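Uncharacterized protein PF1083 (Pyrococcus furiosus, PDB 3NRN) binds adenosine monophosphate and may act as an oxidoreductase of the flavin-containing amine oxidase type, although its reaction is not established. Local coordinates at residues A3-A8 with I26-K31; G37-L42 with K189-E194; Q48-A53 with G269-L274; I57-D62 with G385-D390; G63-L68 with G391-V396. All coordinates share one frame; numbering follows the deposited sequence.

Contact 1. Residues A3-A8 with I26-K31; sequences AVVVGA and IIVLEK. With AMP (adenosine monophosphate), chain B.
Val-5 and Val-28 sit side by side on one face of a parallel strand pair, Val-5 CB 4.0 Å from Val-28 CG2, and this is the tightly packed part of the contact. The two strands, 18° apart in direction, are laddered by backbone bonds that run from Ile-27 N on Ala-3 O through to Gly-7 N on Leu-29 O, the latter 2.8 Å long. On the reverse face Val-4 CG1 meets Leu-29 CD1 at 3.8 Å. Val-6, also buried, packs CG1 on the adenine, 3.8 Å from AMP N1. The open side belongs to Ile-27, partly exposed, and to the extended Lys-31 chain, which runs alongside the adenine in solvent. Glu-30, following Leu-29, bends at chi2 (52°), which brings the carboxylate back to the Ala-8 amide. Its OE1 accepts from Ala-8 N at 2.8 Å and from AMP O3' at 2.8 Å, while OE2 takes AMP O2' at 2.7 Å and also meets Ser-32 OG. Gly-7 lies against the ribose, where a CB would collide with O4'. An acid after the second strand gripping both ribose hydroxyls is characteristic of Rossmann-type nucleotide-binding beta-alpha-beta units, and is consistent with a preference for an unmodified 2'-hydroxyl.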
# COMPACT_ATOMS: atom_id res chain seq x y z
N ALA A 3 -17.57 -4.43 17.91
CA ALA A 3 -16.55 -3.63 17.25
C ALA A 3 -17.15 -2.75 16.16
O ALA A 3 -17.88 -3.24 15.28
CB ALA A 3 -15.48 -4.54 16.65
N VAL A 4 -16.84 -1.46 16.22
CA VAL A 4 -17.31 -0.52 15.21
C VAL A 4 -16.11 -0.11 14.36
O VAL A 4 -15.11 0.39 14.89
CB VAL A 4 -17.93 0.76 15.84
CG1 VAL A 4 -18.33 1.73 14.73
CG2 VAL A 4 -19.14 0.41 16.69
N VAL A 5 -16.20 -0.30 13.06
CA VAL A 5 -15.13 0.06 12.15
C VAL A 5 -15.47 1.37 11.45
O VAL A 5 -16.53 1.50 10.84
CB VAL A 5 -14.92 -1.04 11.09
CG1 VAL A 5 -13.81 -0.64 10.13
CG2 VAL A 5 -14.58 -2.35 11.80
N VAL A 6 -14.58 2.36 11.55
CA VAL A 6 -14.82 3.64 10.91
C VAL A 6 -14.04 3.72 9.61
O VAL A 6 -12.83 3.88 9.61
CB VAL A 6 -14.40 4.83 11.82
CG1 VAL A 6 -14.62 6.15 11.10
CG2 VAL A 6 -15.22 4.80 13.10
N GLY A 7 -14.76 3.61 8.50
CA GLY A 7 -14.13 3.67 7.19
C GLY A 7 -14.01 2.28 6.60
O GLY A 7 -13.50 1.37 7.26
N ALA A 8 -14.48 2.11 5.37
CA ALA A 8 -14.41 0.80 4.73
C ALA A 8 -13.27 0.68 3.72
O ALA A 8 -13.48 0.34 2.55
CB ALA A 8 -15.73 0.49 4.06
N ILE A 26 -19.62 -7.08 14.40
CA ILE A 26 -18.98 -6.01 13.63
C ILE A 26 -19.93 -5.09 12.86
O ILE A 26 -20.86 -5.55 12.20
CB ILE A 26 -17.98 -6.60 12.60
CG1 ILE A 26 -16.85 -7.33 13.33
CG2 ILE A 26 -17.46 -5.50 11.68
CD1 ILE A 26 -15.96 -6.43 14.13
N ILE A 27 -19.67 -3.79 12.94
CA ILE A 27 -20.44 -2.80 12.21
C ILE A 27 -19.48 -1.84 11.52
O ILE A 27 -18.76 -1.08 12.18
CB ILE A 27 -21.39 -2.00 13.13
CG1 ILE A 27 -22.42 -2.93 13.77
CG2 ILE A 27 -22.11 -0.92 12.32
CD1 ILE A 27 -23.41 -2.23 14.68
N VAL A 28 -19.44 -1.90 10.20
CA VAL A 28 -18.57 -1.01 9.43
C VAL A 28 -19.39 0.21 9.00
O VAL A 28 -20.50 0.08 8.48
CB VAL A 28 -18.02 -1.73 8.19
CG1 VAL A 28 -17.03 -0.82 7.45
CG2 VAL A 28 -17.35 -3.04 8.60
N LEU A 29 -18.83 1.39 9.23
CA LEU A 29 -19.49 2.64 8.87
C LEU A 29 -18.67 3.30 7.76
O LEU A 29 -17.51 3.64 7.95
CB LEU A 29 -19.60 3.56 10.09
CG LEU A 29 -20.41 2.97 11.26
CD1 LEU A 29 -20.44 3.95 12.42
CD2 LEU A 29 -21.84 2.66 10.79
N GLU A 30 -19.29 3.46 6.60
CA GLU A 30 -18.63 4.05 5.45
C GLU A 30 -19.31 5.35 5.03
O GLU A 30 -20.53 5.39 4.83
CB GLU A 30 -18.66 3.04 4.29
CG GLU A 30 -18.22 3.57 2.94
CD GLU A 30 -16.87 4.27 2.98
OE1 GLU A 30 -15.95 3.79 3.67
OE2 GLU A 30 -16.73 5.30 2.29
N LYS A 31 -18.51 6.40 4.91
CA LYS A 31 -19.01 7.72 4.54
C LYS A 31 -19.57 7.80 3.12
O LYS A 31 -20.64 8.36 2.91
CB LYS A 31 -17.89 8.74 4.71
CG LYS A 31 -18.22 10.15 4.29
CD LYS A 31 -16.97 11.01 4.40
CE LYS A 31 -17.20 12.42 3.90
NZ LYS A 31 -15.99 13.27 4.07
P AMP B . -8.72 4.29 2.66
O1P AMP B . -8.29 3.63 3.95
O2P AMP B . -8.21 5.72 2.63
O3P AMP B . -8.52 3.46 1.45
O5' AMP B . -10.29 4.42 2.97
C5' AMP B . -10.71 4.93 4.24
C4' AMP B . -12.22 4.95 4.11
O4' AMP B . -12.83 5.79 5.11
C3' AMP B . -12.73 5.45 2.77
O3' AMP B . -13.59 4.39 2.30
C2' AMP B . -13.51 6.73 3.14
O2' AMP B . -14.66 7.04 2.33
C1' AMP B . -13.96 6.38 4.55
N9 AMP B . -14.15 7.53 5.46
C8 AMP B . -13.38 8.64 5.56
N7 AMP B . -13.84 9.42 6.57
C5 AMP B . -14.85 8.77 7.16
C6 AMP B . -15.75 9.06 8.28
N6 AMP B . -15.60 10.24 8.95
N1 AMP B . -16.68 8.12 8.58
C2 AMP B . -16.76 6.93 7.89
N3 AMP B . -16.00 6.61 6.81
C4 AMP B . -15.05 7.50 6.43

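Contact 2. Residues G37-L42 with K189-E194; sequences GRFTNL and KAVIDE. With AMP (adenosine monophosphate), chain B.
The GGR segment after the Rossmann-type beta-alpha-beta unit, whose Arg-38 N holds the AMP phosphate, leads into residues that pack on the first turns of helix 188-200, with Phe-39, Thr-40 and Asn-41 touching Lys-189, Val-191 and Ile-192. Gly-37 and Arg-38 fit the GGR sequence found after the ribose-binding acid in flavin-dependent amine oxidases. Arg-38 N donates almost straight to AMP O3P (2.8 Å, 172°), and the guanidinium of Arg-38, with AMP O3P over one of its faces, also pairs with Asp-379. The Phe-39 ring, its CG anti to the backbone N (chi1 -166°), presents an edge to the helix: CE2 lies 3.7 Å from Val-191 CB and CD2 3.9 Å from Ile-192 CD1, both near the ring plane. Helix 10-21 closes this cluster through Leu-10 and Leu-13. Ile-192 CG1 also presses on Phe-39 O at 3.0 Å, a tight approach. Asn-41 crosses Lys-189 at about a right angle and uses OD1 to accept Lys-189 N at 3.0 Å, the donor standing 53° above the amide plane; Asn-41 ND2 is held by Gln-48 and Gly-186. The lysine chain runs on beside Thr-40 OG1 and ends with Lys-189 NZ 2.8 Å from Asp-193 OD1, on the syn lone pair.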
# COMPACT_ATOMS: atom_id res chain seq x y z
N GLY A 37 -12.43 2.13 -0.51
CA GLY A 37 -11.51 3.24 -0.42
C GLY A 37 -10.54 3.34 -1.58
O GLY A 37 -10.93 3.37 -2.74
N ARG A 38 -9.25 3.36 -1.26
CA ARG A 38 -8.22 3.46 -2.28
C ARG A 38 -7.68 2.11 -2.74
O ARG A 38 -6.58 2.03 -3.28
CB ARG A 38 -7.09 4.35 -1.79
CG ARG A 38 -7.55 5.77 -1.43
CD ARG A 38 -6.40 6.75 -1.45
NE ARG A 38 -5.29 6.30 -0.62
CZ ARG A 38 -5.31 6.25 0.70
NH1 ARG A 38 -6.40 6.62 1.35
NH2 ARG A 38 -4.26 5.81 1.37
N PHE A 39 -8.46 1.06 -2.52
CA PHE A 39 -8.05 -0.27 -2.94
C PHE A 39 -9.20 -1.01 -3.63
O PHE A 39 -9.57 -2.10 -3.22
CB PHE A 39 -7.58 -1.08 -1.73
CG PHE A 39 -6.83 -2.34 -2.09
CD1 PHE A 39 -5.53 -2.27 -2.58
CD2 PHE A 39 -7.43 -3.59 -1.93
CE1 PHE A 39 -4.84 -3.43 -2.91
CE2 PHE A 39 -6.74 -4.75 -2.26
CZ PHE A 39 -5.44 -4.67 -2.75
N THR A 40 -9.77 -0.39 -4.66
CA THR A 40 -10.85 -1.02 -5.40
C THR A 40 -10.76 -0.62 -6.88
O THR A 40 -9.80 0.03 -7.30
CB THR A 40 -12.23 -0.64 -4.81
OG1 THR A 40 -13.24 -1.48 -5.38
CG2 THR A 40 -12.58 0.81 -5.09
N ASN A 41 -11.75 -1.01 -7.69
CA ASN A 41 -11.71 -0.70 -9.11
C ASN A 41 -12.37 0.59 -9.56
O ASN A 41 -13.32 1.08 -8.94
CB ASN A 41 -12.28 -1.87 -9.91
CG ASN A 41 -11.40 -3.09 -9.87
OD1 ASN A 41 -10.48 -3.17 -9.04
ND2 ASN A 41 -11.66 -4.05 -10.74
N LEU A 42 -11.86 1.13 -10.66
CA LEU A 42 -12.37 2.36 -11.24
C LEU A 42 -12.64 2.15 -12.73
O LEU A 42 -11.73 2.32 -13.55
CB LEU A 42 -11.37 3.50 -11.05
CG LEU A 42 -11.74 4.84 -11.70
CD1 LEU A 42 -12.94 5.47 -10.98
CD2 LEU A 42 -10.55 5.77 -11.64
N LYS A 189 -10.55 -4.75 -6.54
CA LYS A 189 -11.93 -5.03 -6.14
C LYS A 189 -12.17 -6.49 -5.75
O LYS A 189 -13.05 -6.79 -4.94
CB LYS A 189 -12.90 -4.63 -7.24
CG LYS A 189 -14.37 -4.60 -6.79
CD LYS A 189 -15.28 -3.96 -7.84
CE LYS A 189 -16.74 -3.91 -7.39
NZ LYS A 189 -17.26 -5.27 -7.08
N ALA A 190 -11.38 -7.40 -6.32
CA ALA A 190 -11.55 -8.82 -6.02
C ALA A 190 -11.37 -9.04 -4.52
O ALA A 190 -12.10 -9.81 -3.90
CB ALA A 190 -10.53 -9.65 -6.79
N VAL A 191 -10.40 -8.35 -3.94
CA VAL A 191 -10.14 -8.48 -2.52
C VAL A 191 -11.29 -7.88 -1.70
O VAL A 191 -11.75 -8.46 -0.72
CB VAL A 191 -8.83 -7.77 -2.17
CG1 VAL A 191 -8.67 -7.68 -0.66
CG2 VAL A 191 -7.67 -8.53 -2.79
N ILE A 192 -11.74 -6.71 -2.13
CA ILE A 192 -12.81 -6.01 -1.45
C ILE A 192 -14.09 -6.84 -1.43
O ILE A 192 -14.75 -6.93 -0.40
CB ILE A 192 -13.10 -4.66 -2.13
CG1 ILE A 192 -11.82 -3.81 -2.16
CG2 ILE A 192 -14.23 -3.95 -1.41
CD1 ILE A 192 -11.21 -3.51 -0.80
N ASP A 193 -14.43 -7.44 -2.57
CA ASP A 193 -15.64 -8.26 -2.66
C ASP A 193 -15.60 -9.43 -1.69
O ASP A 193 -16.60 -9.78 -1.07
CB ASP A 193 -15.85 -8.76 -4.10
CG ASP A 193 -16.18 -7.64 -5.07
OD1 ASP A 193 -16.79 -6.63 -4.66
OD2 ASP A 193 -15.83 -7.77 -6.27
N GLU A 194 -14.43 -10.05 -1.56
CA GLU A 194 -14.28 -11.18 -0.64
C GLU A 194 -14.39 -10.76 0.82
O GLU A 194 -15.01 -11.46 1.62
CB GLU A 194 -12.96 -11.90 -0.91
CG GLU A 194 -13.05 -12.91 -2.05
CD GLU A 194 -13.99 -14.07 -1.71
OE1 GLU A 194 -13.57 -15.01 -1.02
OE2 GLU A 194 -15.17 -14.02 -2.13
P AMP B . -8.72 4.29 2.66
O1P AMP B . -8.29 3.63 3.95
O2P AMP B . -8.21 5.72 2.63
O3P AMP B . -8.52 3.46 1.45
O5' AMP B . -10.29 4.42 2.97
C5' AMP B . -10.71 4.93 4.24
C4' AMP B . -12.22 4.95 4.11
O4' AMP B . -12.83 5.79 5.11
C3' AMP B . -12.73 5.45 2.77
O3' AMP B . -13.59 4.39 2.30
C2' AMP B . -13.51 6.73 3.14
O2' AMP B . -14.66 7.04 2.33
C1' AMP B . -13.96 6.38 4.55
N9 AMP B . -14.15 7.53 5.46
C8 AMP B . -13.38 8.64 5.56
N7 AMP B . -13.84 9.42 6.57
C5 AMP B . -14.85 8.77 7.16
C6 AMP B . -15.75 9.06 8.28
N6 AMP B . -15.60 10.24 8.95
N1 AMP B . -16.68 8.12 8.58
C2 AMP B . -16.76 6.93 7.89
N3 AMP B . -16.00 6.61 6.81
C4 AMP B . -15.05 7.50 6.43

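Contact 3. Residues Q48-A53 with G269-L274; sequences QLSTGA and GIKFNL
The amide of Asn-273 takes Leu-49 on one face: CD1 stands directly above Asn-273 CG at 3.9 Å, and CD2 is displaced toward the oxygen, 3.5 Å from Asn-273 OD1. The two side chains meet tip to tip. At the nitrogen end of the amide, Leu-348 O and Gln-350 OE1 accept from ND2 and so fix its rotation, whereas the buried OD1 has no polar partner in the model and is met by a methyl. The Phe-272 ring, on the same strand, packs edge-to-face with Trp-334. Lys-271 meets two peptide carbonyls differently: its NZ stands above that of Ser-50, 69° out of the plane and 3.1 Å from Ser-50 O, but is tilted only 25° from the plane of the Gly-52 carbonyl, whose O is 2.8 Å from Lys-271 NZ. A bend at chi3 (55°) turns the ammonium into this pocket of oxygens. Ser-50 OG is the third acceptor, 3.1 Å from Lys-271 NZ, and donates its own hydrogen bond to Ala-53 O at 2.6 Å. Three acceptors around one buried ammonium, with a weak fourth link to Tyr-352 OH, are consistent with a lysine that stays protonated. Strand 47-50, paired with strand 41-44, is thereby tied to strand 269-277. The latter runs between 312-320 and 345-351 in the large mixed sheet, and helix 326-340 covers its far face.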
# COMPACT_ATOMS: atom_id res chain seq x y z
N GLN A 48 -10.28 -1.33 -16.54
CA GLN A 48 -10.55 -1.44 -15.12
C GLN A 48 -9.35 -0.82 -14.41
O GLN A 48 -8.36 -1.49 -14.16
CB GLN A 48 -10.69 -2.90 -14.70
CG GLN A 48 -12.01 -3.55 -15.09
CD GLN A 48 -13.20 -2.96 -14.36
OE1 GLN A 48 -13.20 -2.85 -13.13
NE2 GLN A 48 -14.23 -2.58 -15.11
N LEU A 49 -9.44 0.47 -14.11
CA LEU A 49 -8.35 1.15 -13.42
C LEU A 49 -8.55 0.97 -11.92
O LEU A 49 -9.45 0.23 -11.50
CB LEU A 49 -8.32 2.64 -13.80
CG LEU A 49 -8.26 2.93 -15.31
CD1 LEU A 49 -8.30 4.43 -15.54
CD2 LEU A 49 -7.01 2.33 -15.92
N SER A 50 -7.73 1.62 -11.10
CA SER A 50 -7.87 1.48 -9.66
C SER A 50 -7.88 2.82 -8.93
O SER A 50 -7.45 3.83 -9.48
CB SER A 50 -6.75 0.62 -9.10
OG SER A 50 -5.50 1.28 -9.21
N THR A 51 -8.38 2.81 -7.70
CA THR A 51 -8.45 4.01 -6.88
C THR A 51 -7.18 4.14 -6.03
O THR A 51 -7.12 4.96 -5.12
CB THR A 51 -9.70 3.99 -5.95
OG1 THR A 51 -9.66 2.83 -5.10
CG2 THR A 51 -10.97 3.95 -6.79
N GLY A 52 -6.18 3.32 -6.33
CA GLY A 52 -4.93 3.37 -5.57
C GLY A 52 -3.89 2.36 -6.03
O GLY A 52 -3.21 2.56 -7.03
N ALA A 53 -3.75 1.27 -5.28
CA ALA A 53 -2.79 0.23 -5.62
C ALA A 53 -2.97 -0.19 -7.08
O ALA A 53 -4.08 -0.20 -7.61
CB ALA A 53 -2.97 -0.98 -4.70
N GLY A 269 1.76 11.33 -4.82
CA GLY A 269 2.21 10.50 -5.92
C GLY A 269 1.31 10.69 -7.12
O GLY A 269 0.18 11.16 -7.00
N ILE A 270 1.81 10.33 -8.30
CA ILE A 270 1.03 10.45 -9.51
C ILE A 270 1.02 9.11 -10.20
O ILE A 270 2.04 8.43 -10.31
CB ILE A 270 1.61 11.53 -10.47
CG1 ILE A 270 1.55 12.91 -9.81
CG2 ILE A 270 0.82 11.55 -11.78
CD1 ILE A 270 1.90 14.07 -10.72
N LYS A 271 -0.17 8.71 -10.65
CA LYS A 271 -0.36 7.45 -11.35
C LYS A 271 -0.72 7.72 -12.80
O LYS A 271 -1.56 8.57 -13.09
CB LYS A 271 -1.47 6.64 -10.69
CG LYS A 271 -0.98 5.59 -9.70
CD LYS A 271 -2.13 5.03 -8.88
CE LYS A 271 -3.25 4.48 -9.75
NZ LYS A 271 -4.46 4.19 -8.92
N PHE A 272 -0.07 7.01 -13.70
CA PHE A 272 -0.31 7.16 -15.12
C PHE A 272 -0.92 5.88 -15.66
O PHE A 272 -0.34 4.81 -15.56
CB PHE A 272 1.00 7.46 -15.85
CG PHE A 272 1.60 8.79 -15.50
CD1 PHE A 272 1.27 9.93 -16.22
CD2 PHE A 272 2.45 8.92 -14.40
CE1 PHE A 272 1.78 11.18 -15.87
CE2 PHE A 272 2.97 10.17 -14.04
CZ PHE A 272 2.63 11.30 -14.77
N ASN A 273 -2.12 6.00 -16.22
CA ASN A 273 -2.80 4.85 -16.80
C ASN A 273 -2.64 5.00 -18.31
O ASN A 273 -3.16 5.94 -18.90
CB ASN A 273 -4.28 4.88 -16.40
CG ASN A 273 -4.47 4.87 -14.88
OD1 ASN A 273 -4.34 3.84 -14.24
ND2 ASN A 273 -4.78 6.04 -14.31
N LEU A 274 -1.90 4.08 -18.92
CA LEU A 274 -1.60 4.13 -20.35
C LEU A 274 -2.20 2.97 -21.15
O LEU A 274 -2.01 1.81 -20.79
CB LEU A 274 -0.08 4.15 -20.55
CG LEU A 274 0.49 4.38 -21.96
CD1 LEU A 274 0.28 5.83 -22.36
CD2 LEU A 274 1.98 4.04 -21.96

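Contact 4. Residues I57-D62 with G385-D390; sequences IPHGED and GGIEVD
Pro-58 and Asp-390 slide past each other in opposite directions, which brings the carboxylate alongside the proline ring and up to the next peptide. Asp-390 OD2 there accepts His-59 N at 2.8 Å, met nearly along its C-O axis though the bond is bent (144° at the hydrogen). The same oxygen lies 3.2 Å from Pro-58 CD. The imidazole crosses Asp-390 obliquely, with the ring and carboxylate planes 47° apart. Ile-387 crosses His-59 at about a right angle, CD1 4.1 Å from His-59 NE2, and lays CG2 3.8 Å from Pro-58 CB. Val-389 also crosses the proline at right angles and packs hard, CG2 at 3.4 Å from Pro-58 CD. Two waters add polar links: one, in the imidazole plane, joins His-59 NE2 to Gly-385 O and Ile-387 N, while His-59 ND1 bonds to Gly-179 O; the other donates to Gly-60 O and to Asp-390 OD1. The turn from Ile-57 to Gly-60 is thus pinned to the first turn of helix 388-402, with helix 165-178 packing on His-59 and Ile-387 and strand 78-80 beside Ile-57.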
# COMPACT_ATOMS: atom_id res chain seq x y z
N ILE A 57 0.16 -6.55 -5.28
CA ILE A 57 0.52 -6.63 -3.87
C ILE A 57 2.05 -6.65 -3.88
O ILE A 57 2.65 -7.42 -4.62
CB ILE A 57 -0.07 -7.90 -3.23
CG1 ILE A 57 -1.60 -7.84 -3.33
CG2 ILE A 57 0.39 -8.05 -1.78
CD1 ILE A 57 -2.32 -9.10 -2.84
N PRO A 58 2.70 -5.81 -3.05
CA PRO A 58 4.17 -5.74 -2.99
C PRO A 58 4.93 -7.07 -2.88
O PRO A 58 5.98 -7.24 -3.49
CB PRO A 58 4.43 -4.82 -1.80
CG PRO A 58 3.23 -3.91 -1.81
CD PRO A 58 2.10 -4.90 -2.07
N HIS A 59 4.41 -8.00 -2.09
CA HIS A 59 5.09 -9.28 -1.93
C HIS A 59 4.25 -10.45 -2.44
O HIS A 59 4.44 -11.59 -2.04
CB HIS A 59 5.46 -9.48 -0.46
CG HIS A 59 6.40 -8.44 0.06
ND1 HIS A 59 7.72 -8.36 -0.33
CD2 HIS A 59 6.20 -7.39 0.90
CE1 HIS A 59 8.29 -7.31 0.23
NE2 HIS A 59 7.38 -6.70 0.98
N GLY A 60 3.32 -10.14 -3.34
CA GLY A 60 2.47 -11.15 -3.93
C GLY A 60 1.76 -12.13 -3.01
O GLY A 60 1.07 -11.75 -2.06
N GLU A 61 1.95 -13.41 -3.30
CA GLU A 61 1.32 -14.51 -2.57
C GLU A 61 2.00 -14.83 -1.25
O GLU A 61 1.48 -15.60 -0.45
CB GLU A 61 1.37 -15.78 -3.41
CG GLU A 61 1.41 -15.56 -4.92
CD GLU A 61 1.78 -16.82 -5.70
OE1 GLU A 61 1.93 -16.72 -6.94
OE2 GLU A 61 1.93 -17.89 -5.07
N ASP A 62 3.16 -14.21 -1.03
CA ASP A 62 3.98 -14.51 0.14
C ASP A 62 3.98 -13.58 1.34
O ASP A 62 4.49 -13.96 2.40
CB ASP A 62 5.41 -14.69 -0.34
CG ASP A 62 5.50 -15.52 -1.60
OD1 ASP A 62 5.07 -16.69 -1.56
OD2 ASP A 62 5.99 -15.00 -2.62
N GLY A 385 9.38 -1.48 7.70
CA GLY A 385 9.62 -2.54 6.74
C GLY A 385 8.39 -2.92 5.93
O GLY A 385 8.51 -3.52 4.87
N GLY A 386 7.21 -2.56 6.43
CA GLY A 386 5.98 -2.88 5.73
C GLY A 386 5.69 -1.98 4.55
O GLY A 386 5.39 -0.80 4.72
N ILE A 387 5.75 -2.55 3.35
CA ILE A 387 5.52 -1.79 2.12
C ILE A 387 4.06 -1.76 1.67
O ILE A 387 3.40 -2.80 1.55
CB ILE A 387 6.40 -2.36 0.97
CG1 ILE A 387 7.88 -2.17 1.32
CG2 ILE A 387 6.06 -1.69 -0.35
CD1 ILE A 387 8.84 -2.89 0.39
N GLU A 388 3.56 -0.55 1.43
CA GLU A 388 2.19 -0.31 0.98
C GLU A 388 1.11 -1.22 1.60
O GLU A 388 1.00 -1.28 2.82
CB GLU A 388 2.13 -0.41 -0.55
CG GLU A 388 0.88 0.23 -1.14
CD GLU A 388 0.48 -0.40 -2.45
OE1 GLU A 388 0.54 -1.64 -2.53
OE2 GLU A 388 0.08 0.34 -3.37
N VAL A 389 0.33 -1.92 0.77
CA VAL A 389 -0.75 -2.76 1.31
C VAL A 389 -0.28 -3.93 2.17
O VAL A 389 -1.00 -4.36 3.07
CB VAL A 389 -1.71 -3.27 0.20
CG1 VAL A 389 -2.44 -2.08 -0.41
CG2 VAL A 389 -0.96 -4.04 -0.88
N ASP A 390 0.91 -4.45 1.91
CA ASP A 390 1.41 -5.51 2.78
C ASP A 390 1.68 -4.82 4.12
O ASP A 390 1.49 -5.40 5.18
CB ASP A 390 2.69 -6.14 2.21
CG ASP A 390 2.39 -7.31 1.26
OD1 ASP A 390 1.76 -8.30 1.70
OD2 ASP A 390 2.78 -7.24 0.08
O HOH W 1 6.84 -4.86 3.36
O HOH W 2 1.29 -10.44 0.40

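Contact 5. Residues G63-L68 with G391-V396; sequences GPLAHL and GIALGV
Ala-393 carries the contact, its methyl set into the backbone of the opposite helix: CB lies 3.5 Å from Leu-65 CA and 3.8 Å from Leu-65 CB. Two more residues close round that methyl. Pro-64 CB comes to 4.0 Å from Ala-393 CB and reaches the following residue, Leu-394, more loosely (CB to CB 4.5 Å). From one turn further on, Leu-68 sends CD1 to 3.9 Å from Ala-393 CB and 4.2 Å from Val-396 CG1. Leu-65 keeps CG anti to its backbone N (chi1 -180°) and also touches the methyl with CD1, at 4.1 Å from Ala-393 CB. The short alanine side chain lets the segment axes approach to 8.2 Å, with their directions 58° apart. No hydrogen bond links the two segments; a polar tie lies just outside, where Leu-65 N in the first turn of helix 64-72 bonds to the Asp-390 OD1 carboxylate oxygen of the other helix. Gly-63 occupies the N-cap of helix 64-72. Farther out, Phe-408 and Met-397 pack on Leu-68, while Val-377 packs on Val-396. This is a close helix-helix crossing built on a small residue, and it seats helix 64-72 on helix 388-402, which follows the edge strand 374-376 of the Rossmann-type parallel sheet.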
# COMPACT_ATOMS: atom_id res chain seq x y z
N GLY A 63 3.43 -12.39 1.20
CA GLY A 63 3.47 -11.45 2.30
C GLY A 63 2.34 -11.48 3.31
O GLY A 63 1.48 -12.36 3.28
N PRO A 64 2.32 -10.50 4.22
CA PRO A 64 1.29 -10.38 5.26
C PRO A 64 -0.14 -10.30 4.69
O PRO A 64 -1.06 -10.92 5.23
CB PRO A 64 1.68 -9.09 6.00
CG PRO A 64 3.16 -8.98 5.75
CD PRO A 64 3.29 -9.39 4.31
N LEU A 65 -0.32 -9.54 3.62
CA LEU A 65 -1.66 -9.39 3.04
C LEU A 65 -2.20 -10.72 2.51
O LEU A 65 -3.33 -11.09 2.81
CB LEU A 65 -1.67 -8.34 1.92
CG LEU A 65 -3.04 -8.11 1.25
CD1 LEU A 65 -4.11 -7.79 2.31
CD2 LEU A 65 -2.93 -6.96 0.25
N ALA A 66 -1.39 -11.43 1.73
CA ALA A 66 -1.84 -12.72 1.20
C ALA A 66 -2.13 -13.67 2.35
O ALA A 66 -3.15 -14.37 2.34
CB ALA A 66 -0.78 -13.33 0.30
N HIS A 67 -1.26 -13.69 3.36
CA HIS A 67 -1.47 -14.57 4.50
C HIS A 67 -2.79 -14.28 5.19
O HIS A 67 -3.54 -15.20 5.51
CB HIS A 67 -0.34 -14.43 5.53
CG HIS A 67 -0.51 -15.34 6.71
ND1 HIS A 67 -0.56 -16.71 6.59
CD2 HIS A 67 -0.69 -15.07 8.02
CE1 HIS A 67 -0.77 -17.25 7.78
NE2 HIS A 67 -0.85 -16.27 8.66
N LEU A 68 -3.08 -13.00 5.41
CA LEU A 68 -4.31 -12.60 6.06
C LEU A 68 -5.52 -13.02 5.25
O LEU A 68 -6.51 -13.50 5.79
CB LEU A 68 -4.36 -11.09 6.27
CG LEU A 68 -3.93 -10.50 7.61
CD1 LEU A 68 -4.32 -9.01 7.63
CD2 LEU A 68 -4.60 -11.26 8.75
N GLY A 391 2.10 -3.55 4.05
CA GLY A 391 2.35 -2.78 5.25
C GLY A 391 1.04 -2.56 6.00
O GLY A 391 1.00 -2.59 7.23
N ILE A 392 -0.03 -2.35 5.25
CA ILE A 392 -1.34 -2.15 5.86
C ILE A 392 -1.74 -3.42 6.60
O ILE A 392 -2.18 -3.37 7.75
CB ILE A 392 -2.40 -1.81 4.79
CG1 ILE A 392 -2.14 -0.40 4.25
CG2 ILE A 392 -3.81 -1.94 5.37
CD1 ILE A 392 -3.12 0.05 3.18
N ALA A 393 -1.59 -4.57 5.94
CA ALA A 393 -1.93 -5.86 6.53
C ALA A 393 -1.09 -6.13 7.78
O ALA A 393 -1.58 -6.67 8.77
CB ALA A 393 -1.71 -6.97 5.51
N LEU A 394 0.18 -5.75 7.73
CA LEU A 394 1.09 -5.93 8.86
C LEU A 394 0.57 -5.12 10.05
O LEU A 394 0.68 -5.53 11.20
CB LEU A 394 2.49 -5.47 8.49
CG LEU A 394 3.58 -5.54 9.56
CD1 LEU A 394 3.81 -6.98 9.98
CD2 LEU A 394 4.86 -4.94 9.00
N GLY A 395 0.02 -3.94 9.76
CA GLY A 395 -0.50 -3.08 10.81
C GLY A 395 -1.75 -3.68 11.44
O GLY A 395 -1.96 -3.57 12.65
N VAL A 396 -2.57 -4.32 10.62
CA VAL A 396 -3.79 -4.94 11.12
C VAL A 396 -3.40 -6.08 12.05
O VAL A 396 -4.00 -6.26 13.11
CB VAL A 396 -4.67 -5.47 9.96
CG1 VAL A 396 -5.83 -6.32 10.49
CG2 VAL A 396 -5.21 -4.29 9.17

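Overall arrangement
All five contacts are mostly buried, though contact 1 lies farthest from the chain centre (20 Å) and contact 4 nearest (7 Å). Contacts 1 and 2, their centres about 16 Å apart, both touch the AMP and combine apolar packing with ligand-directed polar groups. Contact 3 touches contact 2 through the strand pair 41-44 and 47-50, with Thr-51 OG1 2.7 Å from Gly-37 O, and carries the region into the mixed sheet by a buried ammonium. Contacts 4 and 5 both use helix 388-402: mixed, with hydrogen bonds and waters beside proline packing, at its beginning, purely apolar one turn later. Phe-39 CE1, 3.7 Å from Val-389 CG1, joins contacts 2 and 4.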